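Long-range contacts in blood group a-and b-cleaving endo-beta-galactosidase (PDB 2YGL), which cleaves blood group A and B antigens as a family 98 endo-beta-galactosidase, represented here by its tandem CBM51 modules, which probably bind such glycans: residues A[195-200]-A[211-216]; A[241-246]-A[343-348]; A[26-31]-A[61-66]; A[88-93]-A[160-165]; A[280-285]-A[335-340]. All blocks are in the same frame, centred on the assembly; numbering follows the deposited sequence.

Interaction 1 of 5, residues A[195-200]-A[211-216]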
# COMPACT_ATOMS: atom_id res chain seq x y z
N LEU A 195 25.62 -6.61 4.32
CA LEU A 195 25.62 -7.90 5.01
C LEU A 195 26.79 -8.79 4.59
O LEU A 195 27.40 -8.59 3.54
CB LEU A 195 24.30 -8.64 4.74
CG LEU A 195 22.98 -7.95 5.09
CD1 LEU A 195 21.81 -8.71 4.47
CD2 LEU A 195 22.80 -7.82 6.60
N GLU A 196 27.10 -9.77 5.44
CA GLU A 196 28.09 -10.79 5.10
C GLU A 196 27.39 -11.96 4.43
O GLU A 196 26.44 -12.52 4.98
CB GLU A 196 28.83 -11.28 6.35
CG GLU A 196 29.72 -10.24 7.02
CD GLU A 196 30.87 -9.79 6.14
OE1 GLU A 196 31.87 -10.54 6.05
OE2 GLU A 196 30.78 -8.70 5.54
N TRP A 197 27.86 -12.33 3.24
CA TRP A 197 27.37 -13.55 2.59
C TRP A 197 28.07 -14.76 3.18
O TRP A 197 29.14 -14.63 3.77
CB TRP A 197 27.55 -13.49 1.07
CG TRP A 197 28.93 -13.13 0.60
CD1 TRP A 197 30.10 -13.82 0.82
CD2 TRP A 197 29.30 -11.99 -0.19
NE1 TRP A 197 31.15 -13.18 0.22
CE2 TRP A 197 30.69 -12.05 -0.40
CE3 TRP A 197 28.58 -10.92 -0.74
CZ2 TRP A 197 31.38 -11.09 -1.14
CZ3 TRP A 197 29.26 -9.95 -1.47
CH2 TRP A 197 30.65 -10.05 -1.67
N VAL A 198 27.45 -15.93 3.05
CA VAL A 198 28.09 -17.20 3.41
C VAL A 198 29.23 -17.47 2.42
O VAL A 198 30.36 -17.76 2.82
CB VAL A 198 27.08 -18.37 3.43
CG1 VAL A 198 27.79 -19.71 3.59
CG2 VAL A 198 26.05 -18.18 4.54
N ASP A 199 28.91 -17.37 1.13
CA ASP A 199 29.90 -17.42 0.06
C ASP A 199 29.36 -16.78 -1.21
O ASP A 199 28.14 -16.62 -1.37
CB ASP A 199 30.42 -18.84 -0.20
CG ASP A 199 29.33 -19.89 -0.14
OD1 ASP A 199 28.27 -19.69 -0.77
OD2 ASP A 199 29.54 -20.92 0.54
N ALA A 200 30.27 -16.41 -2.10
CA ALA A 200 29.92 -15.74 -3.35
C ALA A 200 30.89 -16.14 -4.46
O ALA A 200 32.06 -15.75 -4.44
CB ALA A 200 29.92 -14.23 -3.15
N VAL A 211 33.30 -10.86 -5.52
CA VAL A 211 32.03 -10.18 -5.75
C VAL A 211 32.10 -8.82 -5.04
O VAL A 211 32.59 -8.72 -3.92
CB VAL A 211 30.83 -11.04 -5.25
CG1 VAL A 211 29.53 -10.24 -5.19
CG2 VAL A 211 30.65 -12.26 -6.16
N GLN A 212 31.66 -7.77 -5.73
CA GLN A 212 31.85 -6.41 -5.26
C GLN A 212 30.60 -5.82 -4.61
O GLN A 212 29.48 -6.07 -5.06
CB GLN A 212 32.32 -5.51 -6.41
CG GLN A 212 33.74 -5.82 -6.90
CD GLN A 212 34.81 -5.57 -5.84
OE1 GLN A 212 35.41 -6.51 -5.32
NE2 GLN A 212 35.05 -4.31 -5.52
N LYS A 213 30.82 -5.05 -3.54
CA LYS A 213 29.74 -4.36 -2.85
C LYS A 213 29.67 -2.89 -3.28
O LYS A 213 30.67 -2.17 -3.20
CB LYS A 213 29.91 -4.47 -1.33
CG LYS A 213 29.66 -5.88 -0.78
CD LYS A 213 30.08 -6.01 0.69
CE LYS A 213 29.70 -7.37 1.24
NZ LYS A 213 30.06 -7.54 2.68
N ASP A 214 28.49 -2.49 -3.75
CA ASP A 214 28.20 -1.12 -4.20
C ASP A 214 29.03 -0.67 -5.42
O ASP A 214 29.14 0.53 -5.71
CB ASP A 214 28.33 -0.12 -3.03
CG ASP A 214 27.44 -0.50 -1.85
OD1 ASP A 214 26.37 -1.10 -2.06
OD2 ASP A 214 27.81 -0.19 -0.70
N LYS A 215 29.59 -1.65 -6.13
CA LYS A 215 30.43 -1.41 -7.31
C LYS A 215 30.22 -2.54 -8.32
O LYS A 215 29.90 -3.67 -7.93
CB LYS A 215 31.92 -1.39 -6.94
CG LYS A 215 32.31 -0.49 -5.78
CD LYS A 215 33.67 -0.86 -5.26
CE LYS A 215 33.91 -0.26 -3.89
NZ LYS A 215 35.26 -0.62 -3.37
N PRO A 216 30.41 -2.25 -9.63
CA PRO A 216 30.47 -3.35 -10.60
C PRO A 216 31.72 -4.19 -10.38
O PRO A 216 32.70 -3.69 -9.82
CB PRO A 216 30.52 -2.63 -11.95
CG PRO A 216 30.98 -1.24 -11.64
CD PRO A 216 30.45 -0.93 -10.28
O HOH W 1 33.44 -13.52 -4.08
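The indole of Trp197 lies between Ala200 and Lys213. On one face the CB of Ala200 sits over the middle of the ring. The opposite side is approached by the lysine chain: Lys213 CE stands 4.2 Å from the centroid of the Trp197 six-membered ring, an off-centre CH-pi contact. At the rim, close to the ring plane, the backbone carbonyl of Val211 brings its O to 3.3 Å from Trp197 CH2. The same tip of the ring meets a methyl group of Val211, with Trp197 CH2 to Val211 CG1 at 3.7 Å.

Residues 195-200 lead into the weakly bonded strand 199-200, which edges the five-stranded sheet of the second module's beta sandwich beside strand 251-256, whereas strand 212-213 pairs with 242-244 in the other sheet. The contact therefore spans the side of the sandwich at its surface.

Beyond the indole, the extended chain of Lys213 carries NZ between the carbonyl of Leu195 and the carboxylate of Glu196. Lys213 NZ donates to Leu195 O at 3.0 Å, from 40° above the carbonyl plane. It also forms a salt bridge with Glu196 OE2 at 3.2 Å, the glutamate chain crossing the lysine at about a right angle. Lys213 NZ is 5.0 Å from the centroid of the Trp197 six-membered ring, at most a weak cation-pi attraction. On the Ala200 side of the ring, Ala200 CB packs on Val211 CG2, and a water joins Ala200 O to Val211 N.

Interaction 2 of 5, residues A[241-246]-A[343-348]; sequences KGLGTV and LVLGGA
Leu243 and Leu345 face each other as a hydrogen-bonded antiparallel pair. Leu345 N donates to Leu243 O at 2.8 Å, in the carbonyl plane, and Leu243 N returns a bond to Leu345 O at 3.0 Å. Toward the other end Thr245 N reaches Leu343 O almost head-on to the carbonyl, with an N-H...O angle of 166°. The fourth bond lies where the second strand turns its corner: Gly347 N gives its hydrogen to Lys241 O at 2.7 Å, from well above that carbonyl's plane.

Between these bonds come the non-hydrogen-bonded pairs, Gly242 with Gly346 and Gly244 with Val344. Gly242 has backbone angles suited to glycine, and its CA lies only 3.0 Å from Leu345 O, a closeness that depends on there being no CB. Leu243 O also receives a CA-H contact from Val344.

Two leucine side chains on one face do the apolar work, crossing with CD1 of Leu243 3.9 Å from CD1 of Leu345. They look into the protein, Leu243 onto Tyr255 and Leu345 onto Leu330, both on strands of the facing sheet. On the other face Val344 rests CG1 against Gly244 CA at 4.0 Å. At the end, Lys241 leads its amine away to salt bridges with Asp194 and Asp214. Paired strands backed by a second sheet are what the antiparallel beta sandwich of a CBM51 module is built from, and here strand 242-244 is joined to the module's C-terminal strand.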
# COMPACT_ATOMS: atom_id res chain seq x y z
N LYS A 241 23.72 1.81 -3.87
CA LYS A 241 23.96 0.52 -3.24
C LYS A 241 23.69 -0.63 -4.20
O LYS A 241 22.88 -0.50 -5.12
CB LYS A 241 23.09 0.36 -1.98
CG LYS A 241 23.21 1.47 -0.94
CD LYS A 241 24.53 1.43 -0.18
CE LYS A 241 24.56 0.32 0.85
NZ LYS A 241 25.91 0.22 1.46
N GLY A 242 24.35 -1.76 -3.97
CA GLY A 242 24.10 -2.97 -4.76
C GLY A 242 25.24 -3.97 -4.77
O GLY A 242 26.20 -3.84 -4.02
N LEU A 243 25.12 -4.97 -5.64
CA LEU A 243 26.10 -6.05 -5.75
C LEU A 243 26.59 -6.19 -7.19
O LEU A 243 25.80 -6.10 -8.13
CB LEU A 243 25.50 -7.37 -5.26
CG LEU A 243 25.06 -7.47 -3.80
CD1 LEU A 243 24.17 -8.69 -3.57
CD2 LEU A 243 26.26 -7.50 -2.85
N GLY A 244 27.89 -6.43 -7.34
CA GLY A 244 28.50 -6.59 -8.66
C GLY A 244 29.17 -7.94 -8.79
O GLY A 244 30.06 -8.28 -8.00
N THR A 245 28.74 -8.71 -9.78
CA THR A 245 29.26 -10.06 -10.00
C THR A 245 29.52 -10.36 -11.48
O THR A 245 29.20 -9.54 -12.35
CB THR A 245 28.32 -11.14 -9.38
OG1 THR A 245 28.99 -12.40 -9.36
CG2 THR A 245 27.02 -11.27 -10.17
N VAL A 246 30.11 -11.51 -11.75
CA VAL A 246 30.24 -12.03 -13.11
C VAL A 246 29.45 -13.34 -13.20
O VAL A 246 29.69 -14.27 -12.42
CB VAL A 246 31.72 -12.25 -13.52
CG1 VAL A 246 31.81 -12.96 -14.87
CG2 VAL A 246 32.46 -10.92 -13.56
N LEU A 343 26.92 -8.79 -14.47
CA LEU A 343 25.59 -8.61 -13.90
C LEU A 343 25.68 -7.83 -12.59
O LEU A 343 26.50 -8.14 -11.72
CB LEU A 343 24.90 -9.97 -13.69
CG LEU A 343 23.40 -10.01 -13.34
CD1 LEU A 343 22.75 -11.29 -13.84
CD2 LEU A 343 23.17 -9.86 -11.83
N VAL A 344 24.83 -6.82 -12.46
CA VAL A 344 24.75 -6.03 -11.23
C VAL A 344 23.34 -6.02 -10.65
O VAL A 344 22.34 -6.04 -11.39
CB VAL A 344 25.27 -4.57 -11.42
CG1 VAL A 344 26.79 -4.56 -11.59
CG2 VAL A 344 24.59 -3.88 -12.59
N LEU A 345 23.26 -6.00 -9.33
CA LEU A 345 21.99 -5.89 -8.62
C LEU A 345 21.91 -4.49 -8.01
O LEU A 345 22.57 -4.21 -7.01
CB LEU A 345 21.88 -6.99 -7.56
CG LEU A 345 22.16 -8.44 -7.99
CD1 LEU A 345 22.16 -9.36 -6.79
CD2 LEU A 345 21.15 -8.92 -9.02
N GLY A 346 21.11 -3.63 -8.63
CA GLY A 346 21.00 -2.23 -8.20
C GLY A 346 20.00 -2.02 -7.08
O GLY A 346 18.80 -2.28 -7.25
N GLY A 347 20.50 -1.56 -5.94
CA GLY A 347 19.65 -1.23 -4.79
C GLY A 347 19.20 -2.43 -3.98
O GLY A 347 18.27 -2.32 -3.17
N ALA A 348 19.85 -3.57 -4.19
CA ALA A 348 19.45 -4.85 -3.59
C ALA A 348 19.27 -4.78 -2.08
O ALA A 348 20.21 -4.44 -1.35
CB ALA A 348 20.45 -5.95 -3.96

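Interaction 3 of 5, residues A[26-31]-A[61-66]; sequences KTVQKD and IGTVAD
Val28 splits its two methyl groups between Ile61 and Thr63, on either side of Gly62. Its CG1, anti to the backbone N (chi1 173°), reaches Ile61 CG2 at 3.6 Å and Gly62 O at 3.5 Å. The other branch, Val28 CG2, comes within 3.8 Å of Thr63 OG1, the two side chains lying side by side and pointing the same way.

What sets this register is the hydrogen-bonded pair of Gln29 and Gly62. Gln29 N donates to Gly62 O at 2.9 Å, and Gly62 N answers to Gln29 O with a nearly straight N-H...O angle of 175°. Ile61 CA adds a CA-H contact to that same oxygen. Gln29 itself bends back on the loop just before it: its amide nitrogen NE2 bonds Thr27 O at 3.1 Å, with the acceptor in the amide plane, which fixes the rotation of the group. The hydroxyl of Thr63 is engaged by Ser69 OG.

This is an antiparallel edge pairing in the beta sandwich of the first CBM51 module. Strand 29-30 lies at one side of strand 60-64, which is paired on its other side with 160-171. Val28, Ile61 and Thr63 all pack on Ile71 of strand 69-74 in the facing sheet, and Gln29 touches Asn38 of helix 34-39.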
# COMPACT_ATOMS: atom_id res chain seq x y z
N LYS A 26 -26.63 26.64 7.21
CA LYS A 26 -26.08 25.58 8.06
C LYS A 26 -25.31 24.57 7.21
O LYS A 26 -25.66 24.32 6.05
CB LYS A 26 -27.19 24.88 8.84
CG LYS A 26 -27.81 25.73 9.95
CD LYS A 26 -28.90 24.97 10.69
CE LYS A 26 -29.72 25.91 11.56
NZ LYS A 26 -30.88 25.22 12.20
N THR A 27 -24.27 23.99 7.79
CA THR A 27 -23.44 23.01 7.10
C THR A 27 -23.35 21.70 7.89
O THR A 27 -23.47 21.69 9.12
CB THR A 27 -22.01 23.53 6.84
OG1 THR A 27 -21.41 23.89 8.09
CG2 THR A 27 -22.02 24.74 5.92
N VAL A 28 -23.12 20.61 7.17
CA VAL A 28 -22.80 19.31 7.76
C VAL A 28 -21.61 19.49 8.72
O VAL A 28 -20.64 20.18 8.39
CB VAL A 28 -22.50 18.25 6.67
CG1 VAL A 28 -22.00 16.95 7.28
CG2 VAL A 28 -23.75 17.99 5.82
N GLN A 29 -21.71 18.88 9.90
CA GLN A 29 -20.75 19.15 10.97
C GLN A 29 -19.64 18.11 11.11
O GLN A 29 -19.88 16.91 10.97
CB GLN A 29 -21.50 19.32 12.30
CG GLN A 29 -22.36 20.59 12.36
CD GLN A 29 -21.52 21.86 12.41
OE1 GLN A 29 -20.74 22.06 13.34
NE2 GLN A 29 -21.68 22.71 11.41
N LYS A 30 -18.43 18.59 11.37
CA LYS A 30 -17.29 17.73 11.64
C LYS A 30 -17.09 17.63 13.15
O LYS A 30 -17.00 18.66 13.84
CB LYS A 30 -16.01 18.27 11.00
CG LYS A 30 -16.08 18.48 9.49
CD LYS A 30 -14.80 19.15 8.98
CE LYS A 30 -15.01 19.72 7.60
NZ LYS A 30 -13.83 20.54 7.16
N ASP A 31 -17.05 16.40 13.65
CA ASP A 31 -16.78 16.11 15.07
C ASP A 31 -17.83 16.70 16.02
O ASP A 31 -17.53 17.02 17.18
CB ASP A 31 -15.36 16.54 15.44
CG ASP A 31 -14.31 15.94 14.53
OD1 ASP A 31 -14.51 14.80 14.06
OD2 ASP A 31 -13.28 16.60 14.28
N ILE A 61 -19.00 12.52 11.70
CA ILE A 61 -19.74 13.42 10.82
C ILE A 61 -21.19 13.49 11.29
O ILE A 61 -21.84 12.46 11.51
CB ILE A 61 -19.69 12.94 9.33
CG1 ILE A 61 -18.24 12.86 8.81
CG2 ILE A 61 -20.55 13.81 8.44
CD1 ILE A 61 -17.49 14.19 8.76
N GLY A 62 -21.69 14.71 11.46
CA GLY A 62 -23.07 14.94 11.91
C GLY A 62 -23.91 15.63 10.85
O GLY A 62 -23.58 16.72 10.39
N THR A 63 -25.01 14.98 10.47
CA THR A 63 -25.90 15.50 9.43
C THR A 63 -27.37 15.43 9.84
O THR A 63 -27.71 14.90 10.90
CB THR A 63 -25.68 14.76 8.07
OG1 THR A 63 -26.37 15.45 7.02
CG2 THR A 63 -26.17 13.31 8.14
N VAL A 64 -28.23 15.99 8.99
CA VAL A 64 -29.67 15.75 9.06
C VAL A 64 -30.06 14.97 7.80
O VAL A 64 -29.70 15.35 6.69
CB VAL A 64 -30.48 17.07 9.17
CG1 VAL A 64 -31.98 16.81 9.01
CG2 VAL A 64 -30.20 17.75 10.50
N ALA A 65 -30.79 13.87 7.99
CA ALA A 65 -31.21 13.02 6.89
C ALA A 65 -32.16 13.74 5.93
O ALA A 65 -32.90 14.65 6.32
CB ALA A 65 -31.85 11.74 7.42
N ASP A 66 -32.12 13.34 4.66
CA ASP A 66 -33.04 13.85 3.65
C ASP A 66 -33.53 12.67 2.79
O ASP A 66 -33.76 11.58 3.32
CB ASP A 66 -32.38 14.94 2.79
CG ASP A 66 -33.36 16.02 2.36
OD1 ASP A 66 -34.56 15.92 2.70
OD2 ASP A 66 -32.93 16.98 1.69

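Interaction 4 of 5, residues A[88-93]-A[160-165]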
# COMPACT_ATOMS: atom_id res chain seq x y z
N GLY A 88 -26.30 5.89 13.93
CA GLY A 88 -27.51 5.99 14.73
C GLY A 88 -27.97 7.44 14.77
O GLY A 88 -27.36 8.30 14.13
N ILE A 89 -29.04 7.70 15.51
CA ILE A 89 -29.51 9.06 15.73
C ILE A 89 -28.84 9.59 16.99
O ILE A 89 -28.86 8.93 18.03
CB ILE A 89 -31.05 9.13 15.85
CG1 ILE A 89 -31.70 8.64 14.55
CG2 ILE A 89 -31.50 10.56 16.17
CD1 ILE A 89 -33.20 8.38 14.65
N ASP A 90 -28.23 10.77 16.89
CA ASP A 90 -27.50 11.36 18.02
C ASP A 90 -28.39 11.57 19.24
O ASP A 90 -29.57 11.92 19.11
CB ASP A 90 -26.86 12.68 17.61
CG ASP A 90 -25.78 13.12 18.59
OD1 ASP A 90 -24.64 12.63 18.46
OD2 ASP A 90 -26.08 13.93 19.48
N GLN A 91 -27.82 11.35 20.42
CA GLN A 91 -28.52 11.52 21.69
C GLN A 91 -29.05 12.94 21.92
O GLN A 91 -29.96 13.14 22.72
CB GLN A 91 -27.63 11.09 22.86
CG GLN A 91 -27.43 9.58 22.98
CD GLN A 91 -28.67 8.87 23.49
OE1 GLN A 91 -29.38 8.22 22.74
NE2 GLN A 91 -28.93 9.02 24.79
N SER A 92 -28.48 13.91 21.21
CA SER A 92 -28.90 15.31 21.30
C SER A 92 -30.15 15.65 20.48
O SER A 92 -30.62 16.80 20.51
CB SER A 92 -27.75 16.24 20.88
OG SER A 92 -27.50 16.14 19.49
N ALA A 93 -30.68 14.67 19.75
CA ALA A 93 -31.83 14.90 18.86
C ALA A 93 -33.10 15.32 19.60
O ALA A 93 -33.33 14.91 20.74
CB ALA A 93 -32.11 13.66 18.02
N GLU A 160 -31.15 13.54 13.44
CA GLU A 160 -29.75 13.85 13.67
C GLU A 160 -28.90 12.60 13.47
O GLU A 160 -28.47 11.96 14.43
CB GLU A 160 -29.55 14.40 15.09
CG GLU A 160 -30.33 15.68 15.40
CD GLU A 160 -29.70 16.92 14.79
OE1 GLU A 160 -28.47 17.09 14.93
OE2 GLU A 160 -30.44 17.72 14.19
N VAL A 161 -28.67 12.25 12.20
CA VAL A 161 -27.85 11.09 11.86
C VAL A 161 -26.38 11.41 12.08
O VAL A 161 -25.87 12.42 11.58
CB VAL A 161 -28.09 10.60 10.40
CG1 VAL A 161 -27.02 9.59 9.97
CG2 VAL A 161 -29.47 10.00 10.26
N VAL A 162 -25.72 10.56 12.85
CA VAL A 162 -24.28 10.67 13.04
C VAL A 162 -23.55 9.44 12.54
O VAL A 162 -23.97 8.30 12.77
CB VAL A 162 -23.87 10.97 14.51
CG1 VAL A 162 -24.17 12.42 14.87
CG2 VAL A 162 -24.54 10.01 15.48
N PHE A 163 -22.45 9.69 11.83
CA PHE A 163 -21.52 8.65 11.45
C PHE A 163 -20.36 8.76 12.45
O PHE A 163 -19.33 9.37 12.16
CB PHE A 163 -21.07 8.84 10.00
CG PHE A 163 -22.20 8.81 8.99
CD1 PHE A 163 -22.95 9.96 8.73
CD2 PHE A 163 -22.53 7.64 8.32
CE1 PHE A 163 -24.00 9.94 7.81
CE2 PHE A 163 -23.58 7.61 7.40
CZ PHE A 163 -24.32 8.76 7.14
N ALA A 164 -20.56 8.18 13.63
CA ALA A 164 -19.62 8.28 14.74
C ALA A 164 -18.35 7.48 14.48
O ALA A 164 -18.42 6.33 14.05
CB ALA A 164 -20.27 7.83 16.04
N ASP A 165 -17.21 8.12 14.74
CA ASP A 165 -15.88 7.51 14.57
C ASP A 165 -15.56 7.14 13.11
O ASP A 165 -14.71 6.27 12.85
CB ASP A 165 -15.72 6.29 15.51
CG ASP A 165 -14.27 5.89 15.71
OD1 ASP A 165 -13.45 6.78 16.03
OD2 ASP A 165 -13.96 4.70 15.55
O HOH W 2 -27.87 17.94 17.48
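Asp90 and Glu160 meet through the backbone where the packing is tight. Asp90 N donates to Glu160 O at 2.7 Å, and two residues along Val162 N donates to Gly88 O at 3.1 Å, both bonds running nearly along the C=O axis. Between them Ile89 CA offers a CA-H contact to Glu160 O, and Ile89 lays CG2 beside the backbone of Glu160. The first torsion of Asp90 sets CG anti to its backbone N (chi1 -163°), which places CG beside Val162 CG1. Asp90 OD1 lies 3.6 Å from Val162 CG1 and takes a bond from the backbone N of Ser46.

The pairing prolongs the one between strands 82-87 and 160-171 in the six-stranded sheet of the first module, just as the first strand ends and turns away. The calcium ion held by Val102, Ala152, His155 and Asp159 is close by, about 7 Å from the side chain of Ile89.

Beyond Asp90 the contact opens toward solvent. A type I turn from Asp90 to Ala93 is overlaid by an Asx turn, in which Ser92 N bonds Asp90 OD2. Ser92 OG grips Asp90 OD2 as well, at 2.6 Å, from the opposite face of the carboxylate plane. Ala93 CB touches Glu160 CG at 3.8 Å, while a water donates to both Glu160 OE1 and Ser92 OG. The other carboxylate oxygen of Glu160, OE2, bonds the hydroxyl of Thr35.

Interaction 5 of 5, residues A[280-285]-A[335-340]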
# COMPACT_ATOMS: atom_id res chain seq x y z
N SER A 280 25.52 -8.60 -30.97
CA SER A 280 25.43 -10.05 -31.17
C SER A 280 23.98 -10.52 -31.11
O SER A 280 23.15 -9.92 -30.42
CB SER A 280 26.26 -10.77 -30.09
OG SER A 280 26.19 -12.18 -30.21
N ASP A 281 23.68 -11.58 -31.86
CA ASP A 281 22.38 -12.24 -31.79
C ASP A 281 22.18 -12.98 -30.47
O ASP A 281 21.05 -13.19 -30.03
CB ASP A 281 22.20 -13.21 -32.96
CG ASP A 281 21.78 -12.52 -34.25
OD1 ASP A 281 21.41 -11.33 -34.22
OD2 ASP A 281 21.82 -13.19 -35.30
N TYR A 282 23.29 -13.37 -29.84
CA TYR A 282 23.27 -14.15 -28.60
C TYR A 282 22.97 -13.30 -27.37
O TYR A 282 23.35 -12.13 -27.31
CB TYR A 282 24.59 -14.90 -28.42
CG TYR A 282 24.83 -15.96 -29.47
CD1 TYR A 282 24.36 -17.27 -29.29
CD2 TYR A 282 25.50 -15.66 -30.65
CE1 TYR A 282 24.57 -18.25 -30.26
CE2 TYR A 282 25.71 -16.62 -31.63
CZ TYR A 282 25.25 -17.92 -31.43
OH TYR A 282 25.46 -18.87 -32.39
N ALA A 283 22.29 -13.91 -26.40
CA ALA A 283 22.03 -13.26 -25.12
C ALA A 283 23.34 -13.07 -24.36
O ALA A 283 24.21 -13.94 -24.38
CB ALA A 283 21.05 -14.09 -24.29
N ASP A 284 23.48 -11.92 -23.71
CA ASP A 284 24.65 -11.65 -22.89
C ASP A 284 24.53 -12.34 -21.52
O ASP A 284 25.50 -12.91 -21.02
CB ASP A 284 24.88 -10.14 -22.75
CG ASP A 284 25.25 -9.48 -24.08
OD1 ASP A 284 26.04 -10.06 -24.84
OD2 ASP A 284 24.75 -8.37 -24.36
N ILE A 285 23.33 -12.27 -20.94
CA ILE A 285 22.99 -12.99 -19.72
C ILE A 285 21.81 -13.92 -20.01
O ILE A 285 20.79 -13.48 -20.55
CB ILE A 285 22.62 -12.01 -18.56
CG1 ILE A 285 23.85 -11.19 -18.13
CG2 ILE A 285 21.98 -12.75 -17.37
CD1 ILE A 285 25.02 -12.00 -17.59
N GLY A 335 25.56 -15.98 -20.66
CA GLY A 335 25.15 -16.24 -22.04
C GLY A 335 26.18 -17.07 -22.79
O GLY A 335 25.86 -17.71 -23.80
N LYS A 336 27.42 -17.04 -22.31
CA LYS A 336 28.51 -17.93 -22.74
C LYS A 336 29.16 -17.64 -24.11
O LYS A 336 30.21 -18.20 -24.42
CB LYS A 336 28.09 -19.41 -22.65
CG LYS A 336 27.87 -19.89 -21.22
CD LYS A 336 27.15 -21.22 -21.20
CE LYS A 336 26.82 -21.63 -19.77
NZ LYS A 336 25.99 -22.87 -19.74
N HIS A 337 28.56 -16.75 -24.89
CA HIS A 337 29.07 -16.42 -26.22
C HIS A 337 29.68 -15.01 -26.32
O HIS A 337 30.29 -14.68 -27.34
CB HIS A 337 27.96 -16.58 -27.27
CG HIS A 337 27.53 -18.00 -27.47
ND1 HIS A 337 27.81 -18.71 -28.62
CD2 HIS A 337 26.84 -18.84 -26.66
CE1 HIS A 337 27.31 -19.92 -28.51
NE2 HIS A 337 26.72 -20.03 -27.34
N THR A 338 29.54 -14.21 -25.27
CA THR A 338 29.98 -12.81 -25.29
C THR A 338 30.76 -12.41 -24.02
O THR A 338 31.08 -13.27 -23.19
CB THR A 338 28.78 -11.84 -25.48
OG1 THR A 338 27.86 -12.00 -24.40
CG2 THR A 338 28.06 -12.09 -26.80
N TRP A 339 31.07 -11.12 -23.89
CA TRP A 339 31.81 -10.59 -22.74
C TRP A 339 30.94 -9.87 -21.71
O TRP A 339 31.39 -9.63 -20.58
CB TRP A 339 32.90 -9.62 -23.19
CG TRP A 339 34.01 -10.23 -23.98
CD1 TRP A 339 34.68 -11.39 -23.71
CD2 TRP A 339 34.61 -9.68 -25.16
NE1 TRP A 339 35.65 -11.60 -24.66
CE2 TRP A 339 35.63 -10.57 -25.56
CE3 TRP A 339 34.38 -8.52 -25.92
CZ2 TRP A 339 36.42 -10.34 -26.69
CZ3 TRP A 339 35.16 -8.29 -27.04
CH2 TRP A 339 36.17 -9.20 -27.42
N ALA A 340 29.72 -9.49 -22.09
CA ALA A 340 28.84 -8.71 -21.23
C ALA A 340 28.18 -9.56 -20.14
O ALA A 340 26.95 -9.70 -20.11
CB ALA A 340 27.80 -7.96 -22.06
O HOH W 3 26.91 -14.47 -24.38
O HOH W 4 27.84 -13.14 -22.02
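Gly335 N donates to Asp284 O at 3.1 Å, bent and from well above the carbonyl plane, while Gly335 CA sets a CA-H against Ala283 O; the two loops thus come together at Gly335, which has no side chain to hold them apart.

At the outer end Tyr282 and His337 form an offset stack, centroids 4.1 Å apart and planes at 4°. Tyr282 CD1 sits over the middle of the imidazole, while His337 ND1 lies toward the rim of the phenol ring. Ser280 OG lies in plane at the tyrosine's edge and accepts from Tyr282 N, an ST turn.

Further in, where a classic bulge opposite Ile308 opens strand 285-292, Asp284 and Thr338 cross at about a right angle. Thr338 OG1, placed between its own backbone N and carbonyl carbon (chi1 60°), donates to Asp284 OD1 at 2.7 Å. The other carboxylate oxygen, OD2, takes a bond from Tyr310 N. Ala340 CB packs on Asp284 CG at 3.6 Å. Two waters donate to Thr338 OG1: one also donates to Ala283 O and accepts from His337 N, and the other donates to Asp284 O.

In the first module the like-sequenced loop carries His155 of the calcium site; here the matching His337 stacks on a tyrosine. The hydroxyl of Thr338 has one bond given and two received, and the carboxylate of Asp284, accepting at both oxygens, is probably ionised, so these loops are tied by a polar network of direct and water-mediated bonds behind a ring stack at the surface.

From the N terminus, interaction 3 closes first, joining 26-31 to 61-66. Interaction 4 follows in series, bringing the loop after strand 82-87 back to strand 160-171. Both touch the same six-stranded sheet of the first module, where strands 60-64 and 160-171 are neighbours. The second module has the same kind of paired sheets; the centres of interactions 1 and 3 are about 61 Å apart. Interaction 1 closes a short loop across the side of its sandwich. Interaction 2 then pairs strand 242-244 with the C-terminal strand, and touches interaction 1 because 212-213 flanks 242-244. Interaction 5 lies wholly within the long loop that interaction 2 spans, and meets it where Leu343 packs on Ile285.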